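Local coordinates for L-asparaginase I (Vibrio cholerae, PDB 2OCD), which probably catalyses the hydrolysis of L-asparagine to L-aspartate and ammonium as a homotetrameric member of the asparaginase 1 family, at residues 151-156 / 169-174; 98-103 / 157-161; 141-145 / 194-198. All blocks are in the same frame, centred on the assembly; numbering follows the deposited sequence.

Interaction 1 of 3, residues 151-156 / 169-174; sequences FNNRLM and FSAFSS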
loop_
_atom_site.group_PDB
_atom_site.type_symbol
_atom_site.label_atom_id
_atom_site.label_comp_id
_atom_site.label_asym_id
_atom_site.label_seq_id
_atom_site.Cartn_x
_atom_site.Cartn_y
_atom_site.Cartn_z
ATOM N N PHE B 151 -2.301 -6.810 17.295
ATOM C CA PHE B 151 -2.826 -7.646 16.214
ATOM C C PHE B 151 -2.206 -7.224 14.881
ATOM O O PHE B 151 -1.771 -6.065 14.738
ATOM C CB PHE B 151 -4.352 -7.549 16.143
ATOM C CG PHE B 151 -5.067 -8.881 15.947
ATOM C CD1 PHE B 151 -5.316 -9.712 17.027
ATOM C CD2 PHE B 151 -5.546 -9.255 14.693
ATOM C CE1 PHE B 151 -6.015 -10.917 16.857
ATOM C CE2 PHE B 151 -6.257 -10.440 14.489
ATOM C CZ PHE B 151 -6.501 -11.275 15.569
ATOM N N ASN B 152 -2.175 -8.150 13.921
ATOM C CA ASN B 152 -1.583 -7.876 12.610
ATOM C C ASN B 152 -0.197 -7.235 12.782
ATOM O O ASN B 152 0.077 -6.227 12.181
ATOM C CB ASN B 152 -2.485 -6.933 11.764
ATOM C CG ASN B 152 -4.004 -7.308 11.816
ATOM O OD1 ASN B 152 -4.797 -6.695 12.566
ATOM N ND2 ASN B 152 -4.406 -8.300 11.017
ATOM N N ASN B 153 0.640 -7.740 13.685
ATOM C CA ASN B 153 2.008 -7.228 13.865
ATOM C C ASN B 153 2.153 -5.762 14.278
ATOM O O ASN B 153 3.217 -5.143 14.127
ATOM C CB ASN B 153 2.844 -7.463 12.612
ATOM C CG ASN B 153 2.895 -8.902 12.220
ATOM O OD1 ASN B 153 3.159 -9.780 13.043
ATOM N ND2 ASN B 153 2.627 -9.168 10.955
ATOM N N ARG B 154 1.107 -5.200 14.838
ATOM C CA ARG B 154 1.186 -3.810 15.283
ATOM C C ARG B 154 0.518 -3.607 16.641
ATOM O O ARG B 154 -0.421 -4.316 16.992
ATOM C CB ARG B 154 0.627 -2.889 14.227
ATOM C CG ARG B 154 -0.873 -2.855 14.102
ATOM C CD ARG B 154 -1.330 -1.910 12.945
ATOM N NE ARG B 154 -1.228 -2.608 11.653
ATOM C CZ ARG B 154 -2.214 -3.280 11.046
ATOM N NH1 ARG B 154 -3.434 -3.331 11.544
ATOM N NH2 ARG B 154 -1.962 -3.901 9.919
ATOM N N LEU B 155 1.071 -2.703 17.433
ATOM C CA LEU B 155 0.539 -2.430 18.729
ATOM C C LEU B 155 -0.159 -1.115 18.646
ATOM O O LEU B 155 0.476 -0.108 18.344
ATOM C CB LEU B 155 1.670 -2.305 19.735
ATOM C CG LEU B 155 1.184 -2.073 21.166
ATOM C CD1 LEU B 155 0.535 -3.365 21.687
ATOM C CD2 LEU B 155 2.338 -1.564 22.085
HETATM N N MSE B 156 -1.446 -1.094 18.960
HETATM C CA MSE B 156 -2.209 0.141 18.874
HETATM C C MSE B 156 -2.686 0.608 20.215
HETATM O O MSE B 156 -2.882 -0.190 21.095
HETATM C CB MSE B 156 -3.403 -0.047 17.948
HETATM C CG MSE B 156 -3.003 -0.402 16.530
HETATM SE SE MSE B 156 -4.395 -1.497 15.702
HETATM C CE MSE B 156 -3.562 -3.278 16.140
ATOM N N PHE B 169 -9.637 -12.847 6.806
ATOM C CA PHE B 169 -8.600 -11.879 7.129
ATOM C C PHE B 169 -9.082 -10.835 8.143
ATOM O O PHE B 169 -9.283 -9.676 7.806
ATOM C CB PHE B 169 -8.116 -11.210 5.833
ATOM C CG PHE B 169 -7.102 -10.103 6.055
ATOM C CD1 PHE B 169 -6.047 -10.275 6.969
ATOM C CD2 PHE B 169 -7.214 -8.880 5.362
ATOM C CE1 PHE B 169 -5.114 -9.243 7.189
ATOM C CE2 PHE B 169 -6.292 -7.850 5.565
ATOM C CZ PHE B 169 -5.235 -8.028 6.485
ATOM N N SER B 170 -9.258 -11.249 9.386
ATOM C CA SER B 170 -9.671 -10.341 10.447
ATOM C C SER B 170 -8.524 -9.440 10.964
ATOM O O SER B 170 -7.368 -9.840 10.975
ATOM C CB SER B 170 -10.312 -11.136 11.588
ATOM O OG SER B 170 -9.918 -10.634 12.837
ATOM N N ALA B 171 -8.853 -8.227 11.396
ATOM C CA ALA B 171 -7.845 -7.225 11.611
ATOM C C ALA B 171 -8.323 -6.027 12.430
ATOM O O ALA B 171 -9.508 -5.737 12.504
ATOM C CB ALA B 171 -7.343 -6.749 10.273
ATOM N N PHE B 172 -7.382 -5.307 13.014
ATOM C CA PHE B 172 -7.697 -4.095 13.767
ATOM C C PHE B 172 -6.855 -2.915 13.274
ATOM O O PHE B 172 -5.671 -3.072 13.054
ATOM C CB PHE B 172 -7.405 -4.280 15.240
ATOM C CG PHE B 172 -8.270 -5.295 15.907
ATOM C CD1 PHE B 172 -9.373 -4.910 16.649
ATOM C CD2 PHE B 172 -7.966 -6.645 15.827
ATOM C CE1 PHE B 172 -10.180 -5.843 17.271
ATOM C CE2 PHE B 172 -8.760 -7.581 16.429
ATOM C CZ PHE B 172 -9.885 -7.179 17.152
ATOM N N SER B 173 -7.469 -1.736 13.171
ATOM C CA SER B 173 -6.763 -0.456 12.912
ATOM C C SER B 173 -7.105 0.622 13.941
ATOM O O SER B 173 -8.152 0.551 14.629
ATOM C CB SER B 173 -7.205 0.100 11.585
ATOM O OG SER B 173 -8.607 0.080 11.626
ATOM N N SER B 174 -6.217 1.614 14.039
ATOM C CA SER B 174 -6.514 2.829 14.725
ATOM C C SER B 174 -6.515 3.883 13.677
ATOM O O SER B 174 -5.506 4.438 13.364
ATOM C CB SER B 174 -5.513 3.133 15.863
ATOM O OG SER B 174 -4.215 2.654 15.659
#
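Phe151 lies with one face of its ring against the edge of Phe172. The two rings form a T-shaped pair, with centroids 5.1 Å apart and planes at 72°. The closest atoms are Phe151 CG and Phe172 CD2, at 3.7 Å. Met94 of helix 94-104 touches both rings.

Residues 151-154 form a type I' beta turn, which joins strands 147-151 and 154-157 into a hairpin. Phe151 N donates to Arg154 O at 3.1 Å, and Arg154 N donates back to Phe151 O at 3.0 Å. The turn presents the Asn152 side chain to the backbone of 169-174. Phe172 N donates to Asn152 OD1 at 3.0 Å. Asn152 ND2 donates a weak hydrogen bond to Ser170 O at 3.3 Å. One amide thus grips a donor and an acceptor across Ala171.

Further along, selenomethionine Met156 packs over the same strand. Its SE lies 3.3 Å from Phe172 O, and its CE lies 4.1 Å from Phe172 CB.

The strands 154-156 and 171-173 cross at 51° with axes 8.5 Å apart, so they are not sheet neighbours. Strand 171-173 pairs instead with 162-166. The Phe151 side chain also touches Thr91, a predicted substrate-binding and active-site residue. The chemistry implies that a side-chain amide, an aromatic pair and Met156 packing, rather than backbone pairing, join the two hairpins beside the probable active site.

Interaction 2 of 3, residues 98-103 / 157-161; sequences ASALSF and RGNRS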
loop_
_atom_site.group_PDB
_atom_site.type_symbol
_atom_site.label_atom_id
_atom_site.label_comp_id
_atom_site.label_asym_id
_atom_site.label_seq_id
_atom_site.Cartn_x
_atom_site.Cartn_y
_atom_site.Cartn_z
ATOM N N ALA B 98 -10.729 -3.136 25.394
ATOM C CA ALA B 98 -9.416 -2.485 25.564
ATOM C C ALA B 98 -9.679 -1.026 25.890
ATOM O O ALA B 98 -8.984 -0.399 26.698
ATOM C CB ALA B 98 -8.600 -2.606 24.311
ATOM N N SER B 99 -10.728 -0.515 25.266
ATOM C CA SER B 99 -11.191 0.807 25.493
ATOM C C SER B 99 -11.668 1.055 26.920
ATOM O O SER B 99 -11.233 2.021 27.585
ATOM C CB SER B 99 -12.317 1.093 24.519
ATOM O OG SER B 99 -11.788 1.296 23.212
ATOM N N ALA B 100 -12.631 0.243 27.334
ATOM C CA ALA B 100 -13.179 0.272 28.700
ATOM C C ALA B 100 -12.076 0.369 29.738
ATOM O O ALA B 100 -12.109 1.264 30.602
ATOM C CB ALA B 100 -14.011 -0.980 28.964
ATOM N N LEU B 101 -11.112 -0.562 29.640
ATOM C CA LEU B 101 -10.028 -0.653 30.592
ATOM C C LEU B 101 -9.136 0.582 30.575
ATOM O O LEU B 101 -8.539 0.901 31.619
ATOM C CB LEU B 101 -9.157 -1.893 30.353
ATOM C CG LEU B 101 -9.893 -3.247 30.525
ATOM C CD1 LEU B 101 -9.077 -4.416 29.989
ATOM C CD2 LEU B 101 -10.340 -3.487 32.013
ATOM N N SER B 102 -8.987 1.245 29.414
ATOM C CA SER B 102 -8.141 2.425 29.352
ATOM C C SER B 102 -8.676 3.469 30.321
ATOM O O SER B 102 -7.884 4.060 31.065
ATOM C CB SER B 102 -8.007 2.998 27.957
ATOM O OG SER B 102 -9.140 3.729 27.571
ATOM N N PHE B 103 -9.997 3.652 30.367
ATOM C CA PHE B 103 -10.581 4.634 31.306
ATOM C C PHE B 103 -10.641 4.156 32.761
ATOM O O PHE B 103 -10.384 4.953 33.682
ATOM C CB PHE B 103 -11.930 5.124 30.822
ATOM C CG PHE B 103 -11.825 5.758 29.517
ATOM C CD1 PHE B 103 -11.214 6.994 29.409
ATOM C CD2 PHE B 103 -12.204 5.074 28.362
ATOM C CE1 PHE B 103 -11.055 7.595 28.216
ATOM C CE2 PHE B 103 -12.047 5.664 27.134
ATOM C CZ PHE B 103 -11.448 6.940 27.049
ATOM N N ARG B 157 -2.901 1.912 20.369
ATOM C CA ARG B 157 -3.557 2.408 21.588
ATOM C C ARG B 157 -4.916 1.730 21.718
ATOM O O ARG B 157 -5.677 1.717 20.780
ATOM C CB ARG B 157 -3.691 3.926 21.566
ATOM C CG ARG B 157 -4.328 4.493 22.817
ATOM C CD ARG B 157 -4.103 6.020 22.983
ATOM N NE ARG B 157 -2.711 6.300 23.294
ATOM C CZ ARG B 157 -2.045 7.392 22.955
ATOM N NH1 ARG B 157 -2.623 8.360 22.298
ATOM N NH2 ARG B 157 -0.774 7.500 23.281
ATOM N N GLY B 158 -5.196 1.142 22.873
ATOM C CA GLY B 158 -6.405 0.376 23.091
ATOM C C GLY B 158 -7.643 1.129 22.747
ATOM O O GLY B 158 -8.479 0.666 21.963
ATOM N N ASN B 159 -7.761 2.340 23.283
ATOM C CA ASN B 159 -8.935 3.176 23.009
ATOM C C ASN B 159 -8.888 3.929 21.683
ATOM O O ASN B 159 -9.805 4.694 21.391
ATOM C CB ASN B 159 -9.192 4.121 24.170
ATOM C CG ASN B 159 -8.090 5.133 24.370
ATOM O OD1 ASN B 159 -7.323 5.423 23.467
ATOM N ND2 ASN B 159 -8.015 5.676 25.581
ATOM N N ARG B 160 -7.871 3.702 20.851
ATOM C CA ARG B 160 -7.928 4.187 19.451
ATOM C C ARG B 160 -8.284 3.098 18.405
ATOM O O ARG B 160 -8.284 3.371 17.178
ATOM C CB ARG B 160 -6.621 4.813 19.033
ATOM C CG ARG B 160 -6.232 5.952 19.891
ATOM C CD ARG B 160 -7.078 7.136 19.573
ATOM N NE ARG B 160 -6.329 8.373 19.746
ATOM C CZ ARG B 160 -6.603 9.487 19.093
ATOM N NH1 ARG B 160 -7.621 9.517 18.232
ATOM N NH2 ARG B 160 -5.857 10.563 19.311
ATOM N N SER B 161 -8.662 1.913 18.892
ATOM C CA SER B 161 -8.738 0.747 18.039
ATOM C C SER B 161 -10.118 0.344 17.644
ATOM O O SER B 161 -11.063 0.586 18.348
ATOM C CB SER B 161 -8.026 -0.442 18.719
ATOM O OG SER B 161 -6.611 -0.256 18.592
HETATM O O HOH W 1 -11.180 2.446 20.028
#
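Hydrogen bonding across this contact centres on Asn159. Its ND2 donates to Ser102 OG at 3.0 Å. Ser102 OG in turn donates to Ser99 O, 2.7 Å away, so the asparagine is linked through the serine hydroxyl to the helix backbone. Asn159 ND2 also donates to Arg332 O, near the C terminus.

The backbones come close, with small residues between them. The CA atoms of Ser99 and Asn159 are 4.1 Å apart, and those of Ala98 and Gly158 are 4.8 Å apart. Ala98 CB sits 3.9 Å from Gly158 CA. A CB on Gly158 would point at the helix and crowd Ala98 CB. Ser99 OG lies 3.4 Å from Asn159 CA, but its own hydrogen bond goes to Ala95 O within the helix. Phe103 closes the far end, with CZ 3.9 Å from Asn159 ND2.

One water adds a bridge. It donates to Ser161 O at 2.5 Å and, weakly, to Ser99 OG at 3.4 Å.

Within 157-161, Arg160 N donates to Arg157 O at 3.0 Å, the 3-10 type bond of segment 158-160, and Ser161 OG shares the same acceptor at 3.1 Å. This is small-residue packing of a helix against a 3-10 turn deep in the chain, where helix 94-104 and the turn after strand 154-157 of the N-terminal alpha/beta domain meet helix 303-315 and the C-terminal residues around Arg332.

Interaction 3 of 3, residues 141-145 / 194-198; sequences NYPIN and KVDEK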
loop_
_atom_site.group_PDB
_atom_site.type_symbol
_atom_site.label_atom_id
_atom_site.label_comp_id
_atom_site.label_asym_id
_atom_site.label_seq_id
_atom_site.Cartn_x
_atom_site.Cartn_y
_atom_site.Cartn_z
ATOM N N ASN B 141 10.248 -6.041 27.075
ATOM C CA ASN B 141 11.395 -5.288 26.559
ATOM C C ASN B 141 11.073 -3.897 26.033
ATOM O O ASN B 141 11.976 -3.119 25.714
ATOM C CB ASN B 141 12.123 -6.127 25.509
ATOM C CG ASN B 141 12.758 -7.398 26.120
ATOM O OD1 ASN B 141 12.129 -8.124 26.901
ATOM N ND2 ASN B 141 14.003 -7.645 25.783
ATOM N N TYR B 142 9.786 -3.577 25.923
ATOM C CA TYR B 142 9.361 -2.293 25.409
ATOM C C TYR B 142 8.098 -1.852 26.081
ATOM O O TYR B 142 7.144 -1.562 25.399
ATOM C CB TYR B 142 9.097 -2.366 23.892
ATOM C CG TYR B 142 10.276 -2.800 23.078
ATOM C CD1 TYR B 142 10.588 -4.149 22.932
ATOM C CD2 TYR B 142 11.094 -1.880 22.450
ATOM C CE1 TYR B 142 11.686 -4.561 22.188
ATOM C CE2 TYR B 142 12.196 -2.300 21.715
ATOM C CZ TYR B 142 12.470 -3.642 21.594
ATOM O OH TYR B 142 13.565 -4.071 20.871
ATOM N N PRO B 143 8.099 -1.743 27.420
ATOM C CA PRO B 143 6.846 -1.510 28.143
ATOM C C PRO B 143 6.270 -0.144 27.864
ATOM O O PRO B 143 6.951 0.882 28.061
ATOM C CB PRO B 143 7.251 -1.646 29.627
ATOM C CG PRO B 143 8.693 -1.397 29.688
ATOM C CD PRO B 143 9.261 -1.790 28.335
ATOM N N ILE B 144 5.037 -0.118 27.386
ATOM C CA ILE B 144 4.307 1.127 27.223
ATOM C C ILE B 144 3.225 1.102 28.262
ATOM O O ILE B 144 2.427 0.199 28.242
ATOM C CB ILE B 144 3.611 1.211 25.857
ATOM C CG1 ILE B 144 4.574 0.837 24.700
ATOM C CG2 ILE B 144 2.943 2.602 25.673
ATOM C CD1 ILE B 144 5.854 1.474 24.793
ATOM N N ASN B 145 3.151 2.114 29.124
ATOM C CA ASN B 145 2.296 2.053 30.317
ATOM C C ASN B 145 0.889 2.544 30.022
ATOM O O ASN B 145 0.434 3.527 30.611
ATOM C CB ASN B 145 2.880 2.846 31.509
ATOM C CG ASN B 145 4.265 2.355 31.947
ATOM O OD1 ASN B 145 5.120 3.157 32.339
ATOM N ND2 ASN B 145 4.482 1.039 31.910
ATOM N N LYS B 194 6.699 7.217 24.298
ATOM C CA LYS B 194 7.776 6.939 25.265
ATOM C C LYS B 194 7.700 5.529 25.894
ATOM O O LYS B 194 6.625 5.102 26.294
ATOM C CB LYS B 194 7.747 7.984 26.391
ATOM C CG LYS B 194 7.957 9.459 25.965
ATOM C CD LYS B 194 9.375 9.743 25.490
ATOM C CE LYS B 194 9.481 11.106 24.748
ATOM N NZ LYS B 194 8.792 11.112 23.402
ATOM N N VAL B 195 8.839 4.834 25.994
ATOM C CA VAL B 195 8.942 3.596 26.763
ATOM C C VAL B 195 9.023 3.906 28.255
ATOM O O VAL B 195 9.896 4.622 28.683
ATOM C CB VAL B 195 10.185 2.703 26.340
ATOM C CG1 VAL B 195 10.242 1.381 27.124
ATOM C CG2 VAL B 195 10.168 2.386 24.840
ATOM N N ASP B 196 8.081 3.393 29.032
ATOM C CA ASP B 196 8.118 3.436 30.518
ATOM C C ASP B 196 7.920 4.819 31.134
ATOM O O ASP B 196 8.623 5.213 32.040
ATOM C CB ASP B 196 9.391 2.775 31.081
ATOM C CG ASP B 196 9.160 2.103 32.458
ATOM O OD1 ASP B 196 8.254 2.519 33.225
ATOM O OD2 ASP B 196 9.903 1.150 32.779
ATOM N N GLU B 197 6.924 5.536 30.651
ATOM C CA GLU B 197 6.587 6.832 31.215
ATOM C C GLU B 197 5.832 6.553 32.513
ATOM O O GLU B 197 4.728 5.989 32.496
ATOM C CB GLU B 197 5.775 7.719 30.207
ATOM C CG GLU B 197 4.911 8.881 30.857
ATOM C CD GLU B 197 4.830 10.186 30.020
ATOM O OE1 GLU B 197 4.873 10.102 28.764
ATOM O OE2 GLU B 197 4.710 11.290 30.636
ATOM N N LYS B 198 6.445 6.933 33.631
ATOM C CA LYS B 198 5.827 6.789 34.957
ATOM C C LYS B 198 4.646 7.747 35.102
ATOM O O LYS B 198 4.678 8.859 34.577
ATOM C CB LYS B 198 6.855 7.021 36.063
ATOM C CG LYS B 198 7.972 6.000 36.028
ATOM C CD LYS B 198 8.975 6.167 37.178
ATOM C CE LYS B 198 9.906 7.431 37.045
ATOM N NZ LYS B 198 9.524 8.614 37.907
HETATM O O HOH W 2 4.862 4.649 28.818
#
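Lys194 meets the other segment through its backbone, while its side-chain end leads away. Its O lies 4.0 Å from Ile144 CD1 and accepts a hydrogen bond from a water at 3.1 Å. Val195 makes the main apolar contact. Its CG1 is 3.5 Å from Pro143 CD, and its CG2 is 4.4 Å from Ile144 CD1. Val195 also touches Leu189 of strand 187-189, and Tyr142 touches Ile187 of the same strand.

Asp196 follows in the left-handed backbone region, and the loop turns there. Its N donates to Pro143 O at 2.9 Å, a direct backbone hydrogen bond between the segments. Residues 141-145 form the alpha-to-beta connection from helix 127-141 to strand 147-151 of the mixed sheet in the N-terminal alpha/beta domain. Residues 194-198 belong to the loop that follows strand 187-189, an outermost strand of that sheet within this chain.

Glu197 N donates to the same water at 2.9 Å. Asn145 N donates to it at 3.1 Å, so one water joins three backbone groups across the gap. The CA-to-CB bond of Asn145 points toward 194-198, and its side chain packs beside Asp196 and Glu197. The CA-to-CB bond of Lys198 points away from 141-145.

From the N terminus, helix 94-104 supplies the first segment, 98-103, of interaction 2. The loop 141-145 then opens interaction 3. Hairpin residues 151-156 open interaction 1. Residues 157-161 close interaction 2 back onto the helix. Residues 169-174 close interaction 1 after strand 162-166 and the turn that follows it, and 194-198 close interaction 3 last. Interaction 1 therefore nests within interaction 3, while interaction 2 crosses both. Interactions 1 and 2 touch: Ser174 CB lies 3.1 Å from Arg160 O. Interactions 1 and 3 meet where Leu155 CD2 lies 4.2 Å from Ile144 CG1. Together they tie a helix, the mixed sheet, the small 162-166/171-173 hairpin and a surface loop.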